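Local structure of type II restriction enzyme MUNI (Mycoplasma, 1D02) at residues A23-L27 and Y28-N32; G104-E107 and G108-P111; R115-A118 and H119-S122; R164-T167 and F168-H172. The protein recognises the double-stranded DNA sequence 5'-CAATTG-3' as a homodimer and cuts it after the first C, leaving fragments with terminal 5'-phosphates. The protein carries 1 engineered substitution. All coordinates share one frame; numbering follows the deposited sequence.

Contact 1. Residues A23-L27 and Y28-N32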
loop_
_atom_site.group_PDB
_atom_site.type_symbol
_atom_site.label_atom_id
_atom_site.label_comp_id
_atom_site.label_asym_id
_atom_site.label_seq_id
_atom_site.Cartn_x
_atom_site.Cartn_y
_atom_site.Cartn_z
ATOM N N ALA D 23 11.440 2.020 32.972
ATOM C CA ALA D 23 10.116 1.785 32.405
ATOM C C ALA D 23 10.198 1.271 30.960
ATOM O O ALA D 23 11.073 1.689 30.196
ATOM C CB ALA D 23 9.296 3.070 32.464
ATOM N N GLU D 24 9.301 0.360 30.574
ATOM C CA GLU D 24 9.336 -0.140 29.201
ATOM C C GLU D 24 9.011 1.024 28.265
ATOM O O GLU D 24 8.037 1.755 28.476
ATOM C CB GLU D 24 8.310 -1.241 28.975
ATOM C CG GLU D 24 8.309 -1.718 27.542
ATOM C CD GLU D 24 7.150 -2.634 27.214
ATOM O OE1 GLU D 24 6.733 -2.652 26.032
ATOM O OE2 GLU D 24 6.661 -3.338 28.129
ATOM N N GLN D 25 9.844 1.198 27.247
ATOM C CA GLN D 25 9.633 2.279 26.295
ATOM C C GLN D 25 8.819 1.853 25.089
ATOM O O GLN D 25 8.967 0.728 24.591
ATOM C CB GLN D 25 10.977 2.799 25.795
ATOM C CG GLN D 25 11.847 3.444 26.853
ATOM C CD GLN D 25 13.050 4.141 26.236
ATOM O OE1 GLN D 25 13.546 3.728 25.200
ATOM N NE2 GLN D 25 13.528 5.196 26.881
ATOM N N ASN D 26 7.943 2.737 24.644
ATOM C CA ASN D 26 7.137 2.508 23.445
ATOM C C ASN D 26 7.159 3.868 22.721
ATOM O O ASN D 26 7.692 4.848 23.270
ATOM C CB ASN D 26 5.720 2.061 23.787
ATOM C CG ASN D 26 5.022 3.002 24.739
ATOM O OD1 ASN D 26 4.756 4.153 24.402
ATOM N ND2 ASN D 26 4.720 2.512 25.945
ATOM N N LEU D 27 6.624 3.936 21.507
ATOM C CA LEU D 27 6.698 5.199 20.755
ATOM C C LEU D 27 6.041 6.372 21.466
ATOM O O LEU D 27 6.528 7.516 21.405
ATOM C CB LEU D 27 6.086 5.042 19.353
ATOM C CG LEU D 27 6.175 6.269 18.422
ATOM C CD1 LEU D 27 6.373 5.750 16.987
ATOM C CD2 LEU D 27 4.925 7.153 18.522
ATOM N N TYR D 28 4.931 6.097 22.132
ATOM C CA TYR D 28 4.200 7.139 22.834
ATOM C C TYR D 28 4.904 7.717 24.054
ATOM O O TYR D 28 5.031 8.956 24.159
ATOM C CB TYR D 28 2.810 6.629 23.212
ATOM C CG TYR D 28 2.085 6.080 22.014
ATOM C CD1 TYR D 28 2.098 4.705 21.714
ATOM C CD2 TYR D 28 1.426 6.933 21.147
ATOM C CE1 TYR D 28 1.451 4.217 20.554
ATOM C CE2 TYR D 28 0.789 6.466 20.016
ATOM C CZ TYR D 28 0.801 5.124 19.718
ATOM O OH TYR D 28 0.173 4.718 18.563
ATOM N N ASN D 29 5.363 6.885 24.987
ATOM C CA ASN D 29 6.003 7.525 26.144
ATOM C C ASN D 29 7.347 8.172 25.783
ATOM O O ASN D 29 7.729 9.185 26.364
ATOM C CB ASN D 29 6.077 6.592 27.390
ATOM C CG ASN D 29 6.890 5.317 27.182
ATOM O OD1 ASN D 29 7.516 5.095 26.155
ATOM N ND2 ASN D 29 6.892 4.472 28.214
ATOM N N VAL D 30 8.012 7.639 24.770
ATOM C CA VAL D 30 9.282 8.192 24.303
ATOM C C VAL D 30 9.049 9.594 23.705
ATOM O O VAL D 30 9.716 10.570 24.087
ATOM C CB VAL D 30 9.923 7.253 23.236
ATOM C CG1 VAL D 30 10.965 7.986 22.376
ATOM C CG2 VAL D 30 10.572 6.043 23.939
ATOM N N PHE D 31 8.096 9.723 22.782
ATOM C CA PHE D 31 7.891 11.047 22.211
ATOM C C PHE D 31 7.248 12.014 23.201
ATOM O O PHE D 31 7.556 13.209 23.168
ATOM C CB PHE D 31 7.078 10.974 20.908
ATOM C CG PHE D 31 7.934 10.738 19.692
ATOM C CD1 PHE D 31 7.899 9.523 19.007
ATOM C CD2 PHE D 31 8.820 11.730 19.254
ATOM C CE1 PHE D 31 8.723 9.309 17.916
ATOM C CE2 PHE D 31 9.653 11.512 18.156
ATOM C CZ PHE D 31 9.599 10.299 17.489
ATOM N N ASN D 32 6.355 11.527 24.064
ATOM C CA ASN D 32 5.750 12.418 25.056
ATOM C C ASN D 32 6.851 12.975 25.951
ATOM O O ASN D 32 6.838 14.159 26.303
ATOM C CB ASN D 32 4.720 11.668 25.912
ATOM C CG ASN D 32 3.409 11.465 25.192
ATOM O OD1 ASN D 32 2.667 10.506 25.462
ATOM N ND2 ASN D 32 3.085 12.387 24.300
#

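Contact 2. Residues G104-E107 and G108-P111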
loop_
_atom_site.group_PDB
_atom_site.type_symbol
_atom_site.label_atom_id
_atom_site.label_comp_id
_atom_site.label_asym_id
_atom_site.label_seq_id
_atom_site.Cartn_x
_atom_site.Cartn_y
_atom_site.Cartn_z
ATOM N N GLY D 104 9.408 -12.114 12.088
ATOM C CA GLY D 104 10.339 -12.191 10.984
ATOM C C GLY D 104 11.343 -13.322 11.110
ATOM O O GLY D 104 11.480 -13.960 12.146
ATOM N N TRP D 105 12.042 -13.580 10.018
ATOM C CA TRP D 105 13.072 -14.607 9.994
ATOM C C TRP D 105 14.341 -14.014 10.608
ATOM O O TRP D 105 14.990 -13.142 10.012
ATOM C CB TRP D 105 13.283 -15.023 8.533
ATOM C CG TRP D 105 14.469 -15.869 8.245
ATOM C CD1 TRP D 105 15.012 -16.844 9.036
ATOM C CD2 TRP D 105 15.194 -15.888 7.021
ATOM N NE1 TRP D 105 16.038 -17.477 8.361
ATOM C CE2 TRP D 105 16.167 -16.906 7.122
ATOM C CE3 TRP D 105 15.113 -15.142 5.836
ATOM C CZ2 TRP D 105 17.055 -17.196 6.083
ATOM C CZ3 TRP D 105 15.998 -15.434 4.799
ATOM C CH2 TRP D 105 16.955 -16.450 4.933
ATOM N N VAL D 106 14.667 -14.459 11.819
ATOM C CA VAL D 106 15.867 -13.989 12.509
ATOM C C VAL D 106 16.541 -15.218 13.113
ATOM O O VAL D 106 16.141 -16.355 12.823
ATOM C CB VAL D 106 15.532 -12.931 13.624
ATOM C CG1 VAL D 106 14.962 -11.687 12.979
ATOM C CG2 VAL D 106 14.531 -13.497 14.658
ATOM N N GLU D 107 17.558 -15.001 13.942
ATOM C CA GLU D 107 18.276 -16.112 14.570
ATOM C C GLU D 107 17.353 -17.069 15.320
ATOM O O GLU D 107 16.444 -16.642 16.052
ATOM C CB GLU D 107 19.336 -15.568 15.565
ATOM C CG GLU D 107 20.440 -14.726 14.933
ATOM C CD GLU D 107 20.108 -13.239 14.906
ATOM O OE1 GLU D 107 18.918 -12.892 15.089
ATOM O OE2 GLU D 107 21.035 -12.421 14.701
ATOM N N GLY D 108 17.578 -18.373 15.155
ATOM C CA GLY D 108 16.775 -19.344 15.874
ATOM C C GLY D 108 15.417 -19.623 15.281
ATOM O O GLY D 108 14.644 -20.359 15.869
ATOM N N LYS D 109 15.135 -19.049 14.112
ATOM C CA LYS D 109 13.848 -19.248 13.453
ATOM C C LYS D 109 13.978 -19.915 12.088
ATOM O O LYS D 109 14.991 -19.773 11.392
ATOM C CB LYS D 109 13.161 -17.901 13.208
ATOM C CG LYS D 109 12.951 -17.040 14.437
ATOM C CD LYS D 109 11.938 -17.645 15.371
ATOM C CE LYS D 109 11.563 -16.672 16.484
ATOM N NZ LYS D 109 10.417 -17.219 17.286
ATOM N N ASP D 110 12.926 -20.622 11.686
ATOM C CA ASP D 110 12.896 -21.217 10.352
ATOM C C ASP D 110 12.556 -20.042 9.429
ATOM O O ASP D 110 11.904 -19.080 9.857
ATOM C CB ASP D 110 11.781 -22.255 10.274
ATOM C CG ASP D 110 11.684 -22.892 8.906
ATOM O OD1 ASP D 110 12.549 -23.743 8.574
ATOM O OD2 ASP D 110 10.748 -22.532 8.162
ATOM N N PRO D 111 12.993 -20.085 8.160
ATOM C CA PRO D 111 12.674 -18.961 7.270
ATOM C C PRO D 111 11.181 -18.660 7.163
ATOM O O PRO D 111 10.802 -17.517 6.890
ATOM C CB PRO D 111 13.315 -19.386 5.935
ATOM C CG PRO D 111 14.540 -20.135 6.419
ATOM C CD PRO D 111 13.961 -21.000 7.528
HETATM O O HOH W 1 17.269 -18.364 11.322
#

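Contact 3. Residues R115-A118 and H119-S122. With nucleotides of chain B; nucleotides of chain A.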
loop_
_atom_site.group_PDB
_atom_site.type_symbol
_atom_site.label_atom_id
_atom_site.label_comp_id
_atom_site.label_asym_id
_atom_site.label_seq_id
_atom_site.Cartn_x
_atom_site.Cartn_y
_atom_site.Cartn_z
ATOM N N ARG D 115 7.404 -15.212 6.630
ATOM C CA ARG D 115 6.532 -15.231 5.462
ATOM C C ARG D 115 5.391 -14.234 5.508
ATOM O O ARG D 115 4.708 -14.040 4.496
ATOM C CB ARG D 115 5.931 -16.626 5.299
ATOM C CG ARG D 115 4.858 -16.941 6.335
ATOM C CD ARG D 115 4.409 -18.393 6.188
ATOM N NE ARG D 115 3.312 -18.776 7.093
ATOM C CZ ARG D 115 3.476 -19.148 8.358
ATOM N NH1 ARG D 115 4.697 -19.187 8.900
ATOM N NH2 ARG D 115 2.427 -19.503 9.081
ATOM N N GLY D 116 5.192 -13.605 6.665
ATOM C CA GLY D 116 4.082 -12.666 6.825
ATOM C C GLY D 116 4.064 -11.476 5.883
ATOM O O GLY D 116 5.128 -10.967 5.535
ATOM N N ASN D 117 2.869 -11.008 5.505
ATOM C CA ASN D 117 2.781 -9.878 4.574
ATOM C C ASN D 117 1.764 -8.810 4.945
ATOM O O ASN D 117 1.495 -7.914 4.149
ATOM C CB ASN D 117 2.473 -10.388 3.148
ATOM C CG ASN D 117 1.171 -11.180 3.076
ATOM O OD1 ASN D 117 0.532 -11.435 4.089
ATOM N ND2 ASN D 117 0.787 -11.586 1.867
ATOM N N ALA D 118 1.214 -8.869 6.149
ATOM C CA ALA D 118 0.217 -7.865 6.519
ATOM C C ALA D 118 0.820 -6.464 6.543
ATOM O O ALA D 118 0.086 -5.478 6.381
ATOM C CB ALA D 118 -0.403 -8.202 7.900
ATOM N N HIS D 119 2.137 -6.362 6.740
ATOM C CA HIS D 119 2.774 -5.031 6.772
ATOM C C HIS D 119 2.544 -4.264 5.480
ATOM O O HIS D 119 2.697 -3.032 5.429
ATOM C CB HIS D 119 4.290 -5.118 7.024
ATOM C CG HIS D 119 5.039 -5.886 5.975
ATOM N ND1 HIS D 119 4.809 -7.221 5.728
ATOM C CD2 HIS D 119 6.047 -5.513 5.146
ATOM C CE1 HIS D 119 5.645 -7.639 4.788
ATOM N NE2 HIS D 119 6.407 -6.623 4.420
ATOM N N GLU D 120 2.207 -4.990 4.426
ATOM C CA GLU D 120 1.926 -4.340 3.142
ATOM C C GLU D 120 0.767 -3.342 3.244
ATOM O O GLU D 120 0.660 -2.421 2.433
ATOM C CB GLU D 120 1.573 -5.386 2.081
ATOM C CG GLU D 120 2.761 -6.278 1.695
ATOM C CD GLU D 120 2.334 -7.482 0.832
ATOM O OE1 GLU D 120 1.109 -7.690 0.634
ATOM O OE2 GLU D 120 3.229 -8.218 0.373
ATOM N N ARG D 121 -0.121 -3.546 4.217
ATOM C CA ARG D 121 -1.276 -2.657 4.397
ATOM C C ARG D 121 -0.849 -1.191 4.582
ATOM O O ARG D 121 -1.590 -0.271 4.223
ATOM C CB ARG D 121 -2.101 -3.079 5.633
ATOM C CG ARG D 121 -2.747 -4.501 5.551
ATOM C CD ARG D 121 -3.443 -4.847 6.871
ATOM N NE ARG D 121 -4.020 -3.619 7.312
ATOM C CZ ARG D 121 -3.832 -3.030 8.489
ATOM N NH1 ARG D 121 -3.121 -3.560 9.469
ATOM N NH2 ARG D 121 -4.195 -1.768 8.597
ATOM N N SER D 122 0.337 -0.995 5.156
ATOM C CA SER D 122 0.840 0.347 5.408
ATOM C C SER D 122 1.024 1.099 4.117
ATOM O O SER D 122 1.008 2.335 4.111
ATOM C CB SER D 122 2.167 0.310 6.184
ATOM O OG SER D 122 3.179 -0.365 5.468
ATOM P P DC B 3 3.995 -12.045 -3.138
ATOM O OP1 DC B 3 3.744 -11.272 -4.361
ATOM O OP2 DC B 3 4.464 -11.350 -1.919
ATOM O "O5'" DC B 3 2.655 -12.821 -2.801
ATOM C "C5'" DC B 3 2.055 -13.646 -3.787
ATOM C "C4'" DC B 3 0.719 -14.152 -3.304
ATOM O "O4'" DC B 3 0.870 -15.092 -2.215
ATOM C "C3'" DC B 3 -0.266 -13.084 -2.821
ATOM O "O3'" DC B 3 -1.540 -13.518 -3.297
ATOM C "C2'" DC B 3 -0.160 -13.187 -1.308
ATOM C "C1'" DC B 3 0.073 -14.687 -1.112
ATOM N N1 DC B 3 0.808 -15.020 0.114
ATOM C C2 DC B 3 0.239 -15.928 1.010
ATOM O O2 DC B 3 -0.856 -16.444 0.725
ATOM N N3 DC B 3 0.882 -16.219 2.163
ATOM C C4 DC B 3 2.051 -15.629 2.448
ATOM N N4 DC B 3 2.628 -15.893 3.637
ATOM C C5 DC B 3 2.674 -14.726 1.538
ATOM C C6 DC B 3 2.021 -14.448 0.390
ATOM P P DA A 5 -0.277 -5.845 16.352
ATOM O OP1 DA A 5 -0.280 -6.506 17.677
ATOM O OP2 DA A 5 0.672 -4.755 16.080
ATOM O "O5'" DA A 5 -0.067 -6.881 15.146
ATOM C "C5'" DA A 5 -0.223 -8.263 15.331
ATOM C "C4'" DA A 5 -0.202 -8.990 14.005
ATOM O "O4'" DA A 5 -1.354 -8.624 13.217
ATOM C "C3'" DA A 5 1.014 -8.874 13.071
ATOM O "O3'" DA A 5 1.438 -10.193 12.719
ATOM C "C2'" DA A 5 0.419 -8.285 11.794
ATOM C "C1'" DA A 5 -1.004 -8.820 11.870
ATOM N N9 DA A 5 -2.015 -8.171 11.039
ATOM C C8 DA A 5 -2.089 -6.849 10.670
ATOM N N7 DA A 5 -3.122 -6.571 9.918
ATOM C C5 DA A 5 -3.771 -7.782 9.772
ATOM C C6 DA A 5 -4.945 -8.157 9.071
ATOM N N6 DA A 5 -5.695 -7.304 8.364
ATOM N N1 DA A 5 -5.318 -9.457 9.117
ATOM C C2 DA A 5 -4.560 -10.307 9.817
ATOM N N3 DA A 5 -3.443 -10.074 10.513
ATOM C C4 DA A 5 -3.102 -8.779 10.454
ATOM P P DG A 8 -2.293 -22.692 11.454
ATOM O OP1 DG A 8 -3.267 -23.487 12.247
ATOM O OP2 DG A 8 -0.856 -23.056 11.477
ATOM O "O5'" DG A 8 -2.818 -22.677 9.962
ATOM C "C5'" DG A 8 -4.171 -22.295 9.708
ATOM C "C4'" DG A 8 -4.451 -22.239 8.227
ATOM O "O4'" DG A 8 -3.815 -21.092 7.623
ATOM C "C3'" DG A 8 -4.020 -23.454 7.401
ATOM O "O3'" DG A 8 -5.057 -23.680 6.457
ATOM C "C2'" DG A 8 -2.742 -22.984 6.727
ATOM C "C1'" DG A 8 -3.013 -21.499 6.530
ATOM N N9 DG A 8 -1.818 -20.662 6.534
ATOM C C8 DG A 8 -0.819 -20.637 7.482
ATOM N N7 DG A 8 0.137 -19.806 7.185
ATOM C C5 DG A 8 -0.265 -19.236 5.980
ATOM C C6 DG A 8 0.365 -18.261 5.186
ATOM O O6 DG A 8 1.407 -17.653 5.418
ATOM N N1 DG A 8 -0.353 -18.000 4.021
ATOM C C2 DG A 8 -1.544 -18.596 3.690
ATOM N N2 DG A 8 -2.078 -18.242 2.505
ATOM N N3 DG A 8 -2.163 -19.482 4.452
ATOM C C4 DG A 8 -1.466 -19.754 5.571
HETATM O O HOH W 2 2.187 -10.541 -0.476
#

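Contact 4. Residues R164-T167 and F168-H172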
loop_
_atom_site.group_PDB
_atom_site.type_symbol
_atom_site.label_atom_id
_atom_site.label_comp_id
_atom_site.label_asym_id
_atom_site.label_seq_id
_atom_site.Cartn_x
_atom_site.Cartn_y
_atom_site.Cartn_z
ATOM N N ARG D 164 15.200 -5.583 3.177
ATOM C CA ARG D 164 15.529 -5.255 1.798
ATOM C C ARG D 164 14.271 -4.923 0.982
ATOM O O ARG D 164 14.290 -4.034 0.122
ATOM C CB ARG D 164 16.297 -6.429 1.195
ATOM C CG ARG D 164 17.707 -6.571 1.817
ATOM C CD ARG D 164 18.557 -7.611 1.059
ATOM N NE ARG D 164 19.960 -7.599 1.500
ATOM C CZ ARG D 164 20.409 -8.152 2.629
ATOM N NH1 ARG D 164 19.575 -8.781 3.454
ATOM N NH2 ARG D 164 21.709 -8.064 2.946
ATOM N N GLU D 165 13.188 -5.637 1.257
ATOM C CA GLU D 165 11.913 -5.400 0.574
ATOM C C GLU D 165 11.412 -3.972 0.838
ATOM O O GLU D 165 11.101 -3.210 -0.093
ATOM C CB GLU D 165 10.864 -6.400 1.091
ATOM C CG GLU D 165 9.408 -6.057 0.730
ATOM C CD GLU D 165 8.429 -6.927 1.513
ATOM O OE1 GLU D 165 8.586 -7.035 2.756
ATOM O OE2 GLU D 165 7.511 -7.490 0.881
ATOM N N ILE D 166 11.344 -3.605 2.112
ATOM C CA ILE D 166 10.845 -2.279 2.469
ATOM C C ILE D 166 11.796 -1.199 1.938
ATOM O O ILE D 166 11.344 -0.153 1.466
ATOM C CB ILE D 166 10.637 -2.167 4.011
ATOM C CG1 ILE D 166 9.453 -3.058 4.438
ATOM C CG2 ILE D 166 10.328 -0.722 4.409
ATOM C CD1 ILE D 166 9.545 -3.555 5.885
ATOM N N THR D 167 13.102 -1.455 2.000
ATOM C CA THR D 167 14.083 -0.479 1.491
ATOM C C THR D 167 13.775 -0.231 0.022
ATOM O O THR D 167 13.764 0.918 -0.450
ATOM C CB THR D 167 15.512 -1.019 1.597
ATOM O OG1 THR D 167 15.868 -1.165 2.977
ATOM C CG2 THR D 167 16.492 -0.059 0.914
ATOM N N PHE D 168 13.503 -1.320 -0.696
ATOM C CA PHE D 168 13.199 -1.254 -2.119
ATOM C C PHE D 168 11.916 -0.475 -2.357
ATOM O O PHE D 168 11.858 0.399 -3.221
ATOM C CB PHE D 168 13.051 -2.668 -2.687
ATOM C CG PHE D 168 12.858 -2.706 -4.177
ATOM C CD1 PHE D 168 13.955 -2.840 -5.024
ATOM C CD2 PHE D 168 11.580 -2.647 -4.726
ATOM C CE1 PHE D 168 13.787 -2.923 -6.406
ATOM C CE2 PHE D 168 11.399 -2.726 -6.116
ATOM C CZ PHE D 168 12.504 -2.865 -6.955
ATOM N N TRP D 169 10.871 -0.786 -1.591
ATOM C CA TRP D 169 9.603 -0.090 -1.775
ATOM C C TRP D 169 9.740 1.425 -1.691
ATOM O O TRP D 169 9.204 2.151 -2.523
ATOM C CB TRP D 169 8.601 -0.466 -0.674
ATOM C CG TRP D 169 8.002 -1.834 -0.684
ATOM C CD1 TRP D 169 8.111 -2.811 -1.647
ATOM C CD2 TRP D 169 7.187 -2.378 0.358
ATOM N NE1 TRP D 169 7.410 -3.941 -1.251
ATOM C CE2 TRP D 169 6.837 -3.700 -0.026
ATOM C CE3 TRP D 169 6.720 -1.875 1.589
ATOM C CZ2 TRP D 169 6.044 -4.525 0.778
ATOM C CZ3 TRP D 169 5.925 -2.697 2.397
ATOM C CH2 TRP D 169 5.601 -4.013 1.978
ATOM N N TYR D 170 10.425 1.902 -0.650
ATOM C CA TYR D 170 10.542 3.334 -0.406
ATOM C C TYR D 170 11.439 4.111 -1.375
ATOM O O TYR D 170 11.330 5.326 -1.456
ATOM C CB TYR D 170 10.931 3.595 1.066
ATOM C CG TYR D 170 9.739 3.471 2.041
ATOM C CD1 TYR D 170 9.184 2.228 2.342
ATOM C CD2 TYR D 170 9.134 4.616 2.576
ATOM C CE1 TYR D 170 8.037 2.130 3.154
ATOM C CE2 TYR D 170 8.007 4.536 3.385
ATOM C CZ TYR D 170 7.463 3.288 3.668
ATOM O OH TYR D 170 6.347 3.216 4.473
ATOM N N ASP D 171 12.317 3.411 -2.086
ATOM C CA ASP D 171 13.123 4.034 -3.125
ATOM C C ASP D 171 13.823 5.310 -2.640
ATOM O O ASP D 171 14.576 5.251 -1.677
ATOM C CB ASP D 171 12.187 4.313 -4.312
ATOM C CG ASP D 171 12.919 4.479 -5.616
ATOM O OD1 ASP D 171 13.695 3.581 -6.001
ATOM O OD2 ASP D 171 12.700 5.508 -6.269
ATOM N N HIS D 172 13.579 6.464 -3.259
ATOM C CA HIS D 172 14.283 7.657 -2.795
ATOM C C HIS D 172 13.622 8.410 -1.633
ATOM O O HIS D 172 13.934 9.583 -1.396
ATOM C CB HIS D 172 14.562 8.622 -3.966
ATOM C CG HIS D 172 13.330 9.182 -4.607
ATOM N ND1 HIS D 172 12.588 8.482 -5.537
ATOM C CD2 HIS D 172 12.712 10.377 -4.453
ATOM C CE1 HIS D 172 11.568 9.225 -5.932
ATOM N NE2 HIS D 172 11.621 10.380 -5.291
#

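Contact 1. Residues A23-L27 and Y28-N32
Residues 23-26 run extended until Asn26 N-caps the helix that Leu27 begins, and the first helical bonds follow at once, Val30 N to Asn26 O and Phe31 N to Leu27 O. Asn26 and Asn29 form a capping box. Asn26 OD1 accepts from Asn29 N at 2.9 Å, and Asn29 OD1 accepts from Asn26 N at 2.8 Å along a nearly straight N-H line (175°). Both side chains place CG between their own backbone N and carbonyl carbon, which folds each amide back over the other; the planes stack only 10° apart. Asparagine suits both places, since its short amide reaches a main-chain atom close by. Asn29 also donates from ND2 to Glu24 O at 3.0 Å. On the apolar side, Leu27 CG meets the edge of the Phe31 ring at CD1, 3.7 Å away, and both side chains rest on Leu189 of helix 186-197. Gln25 lays CB against Val30 CG2 while its OE1 accepts from Gly186 N. With its oxygen and nitrogen both engaged, the Asn29 amide is held against rotation. First-turn N-H groups have no earlier helical carbonyl to bond, and Asn26 OD1 supplies Asn29 N with an acceptor.

Contact 2. Residues G104-E107 and G108-P111
Trp105 and Pro111 meet obliquely, the proline lying over one face of the indole. Pro111 CA sits 3.7 Å from the centroid of the five-membered ring and only 12° off its normal, a CH-pi contact. Farther out, Pro111 CG stands 3.5 Å above the indole plane, displaced toward the rim near NE1 and CE2. The tryptophan swings its ring to this position with CG anti to the backbone N (chi1 169°). A flat, electron-rich indole and a compact proline ring fit each other well, the C-H groups of the one facing the pi cloud of the other.

Between these two residues the chain reverses through a type II beta turn from Val106 to Lys109, closed by Lys109 N donating to Val106 O at 3.2 Å. Gly108 holds a positive phi (80°), where a side chain would collide with the carbonyl oxygen of Glu107, so glycine belongs there. Val106 and Lys109 lie side by side and point the same way, with Val106 CG2 3.9 Å from Lys109 CG. A water bridges the mouth of the turn: it donates to Val106 O and to Lys109 O, each at 2.7 Å, and accepts weakly from Trp105 NE1.

The carboxylate of Glu107 turns to Arg158 in a salt bridge, and Trp105 N donates to Asp159 OD2. The indole also meets Phe67 of the second subunit edge-to-face and packs on its Pro69, which makes the loop part of the dimer contact. The turn belongs to the loop between strand 93-101 and helix 128-138, and Arg158 and Asp159 join it to the connection from strand 148-153 to helix 160-170.

Contact 3. Residues R115-A118 and H119-S122
Asn117 and Glu120 meet where the chain enters a 3-10 turn: Glu120 N donates to Asn117 O at 3.0 Å, and Arg121 N to Ala118 O, i to i+3 bonds that mark the winding. One step on, His119 O accepts twice, from Ser122 N and from Ser122 OG. At the edge of the His119 ring CE1 lies 3.4 Å from Gly116 O, while NE2 is hydrogen-bonded to Glu165 OE1. The turn lies in the loop between strand 93-101 and helix 128-138, and Arg121 touches Lys100 of that strand.

Arg115, Asn117 and Arg121 read the bases, Arg115 with its main chain as well: Arg115 O accepts from N4 of DC3 of chain B at 2.9 Å. The Arg115 guanidinium lies edge-on to DG8 of chain A: NE donates to O6 at 2.8 Å, and NH2 to N7 at 3.0 Å. These are the C and G at the ends of the CAATTG site, and two donors set against O6 and N7 form the classic arginine signature for guanine in the major groove. Farther inside, Arg121 NH1 donates to N7 of DA5 of chain A at 3.0 Å and also forms a salt bridge with a phosphate.

The asparagine amide offers both an acceptor and a donor: Asn117 OD1 accepts from an adenine N6, and ND2 donates to a water 2.7 Å from Glu120 OE2 and 2.8 Å from OP2 of DC3 of chain B. Glu120 spends its charge across the dimer, in salt bridges with Lys124 and Arg121 of the second subunit; the latter pair recurs with the subunits exchanged.

Contact 4. Residues R164-T167 and F168-H172
Extended torsions of Glu165, with CG opposite its backbone N (chi1 166°), and a turn of Trp169 CG to the side of its own N (chi1 -71°) bring carboxylate and indole alongside each other, one helical turn apart. Glu165 CG lies 3.3 Å above the indole plane, toward the rim, and OE2 comes to 3.3 Å from Trp169 CZ2, with the carboxylate tilted 46° to the ring. The aliphatic part of the glutamate thus covers an indole face, while its acid end is held by others: OE1 forms a salt bridge with Arg162 and is also taken by His119. Glu165 O lies over a face of the same indole and also takes the helical bond from Trp169 N, at 2.9 Å.

These residues form the last turns of helix 160-170, which crosses over between strands 148-153 and 177-180 in a beta-alpha-beta unit. Ile166 and Tyr170 run side by side on its sheet-facing flank, Ile166 CG2 3.8 Å from Tyr170 CD1. Branched and aromatic carbon suits this buried flank, where Ile166 packs on Phe152 and Met179 and Tyr170 on Phe148 and Val150. At the C-terminal end the regular pattern fades: Asp171 N reaches Thr167 O only weakly, at 3.3 Å, and Asp171 takes a positive phi. His172 ND1 donates to Asp171 OD2 at 3.1 Å, from the anti side and well out of the carboxylate plane, and Lys132 of the second subunit forms a salt bridge with that same oxygen. Phe168 turns toward the dimer partner as well, meeting Tyr53 of the second subunit edge-to-face.

How the contacts relate
Contacts 3 and 4 are the pair that touch: their centres lie 14 Å apart, and His119 NE2 of contact 3 sits 2.8 Å from Glu165 OE1 of contact 4, while Trp169 packs against His119 and Glu120. The helix of contact 4 thus backs the segment that reads the bases, its own nearest atom being about 6 Å from the DNA. Contact 2 comes just before contact 3 in the chain, centres 17 Å apart, and contacts 2, 3 and 4 all touch the second subunit. Contact 1 stands apart, about 13 Å from contacts 3 and 4 between nearest atoms, and touches no other protein chain of the assembly, though its nearest atom is about 7 Å from the DNA.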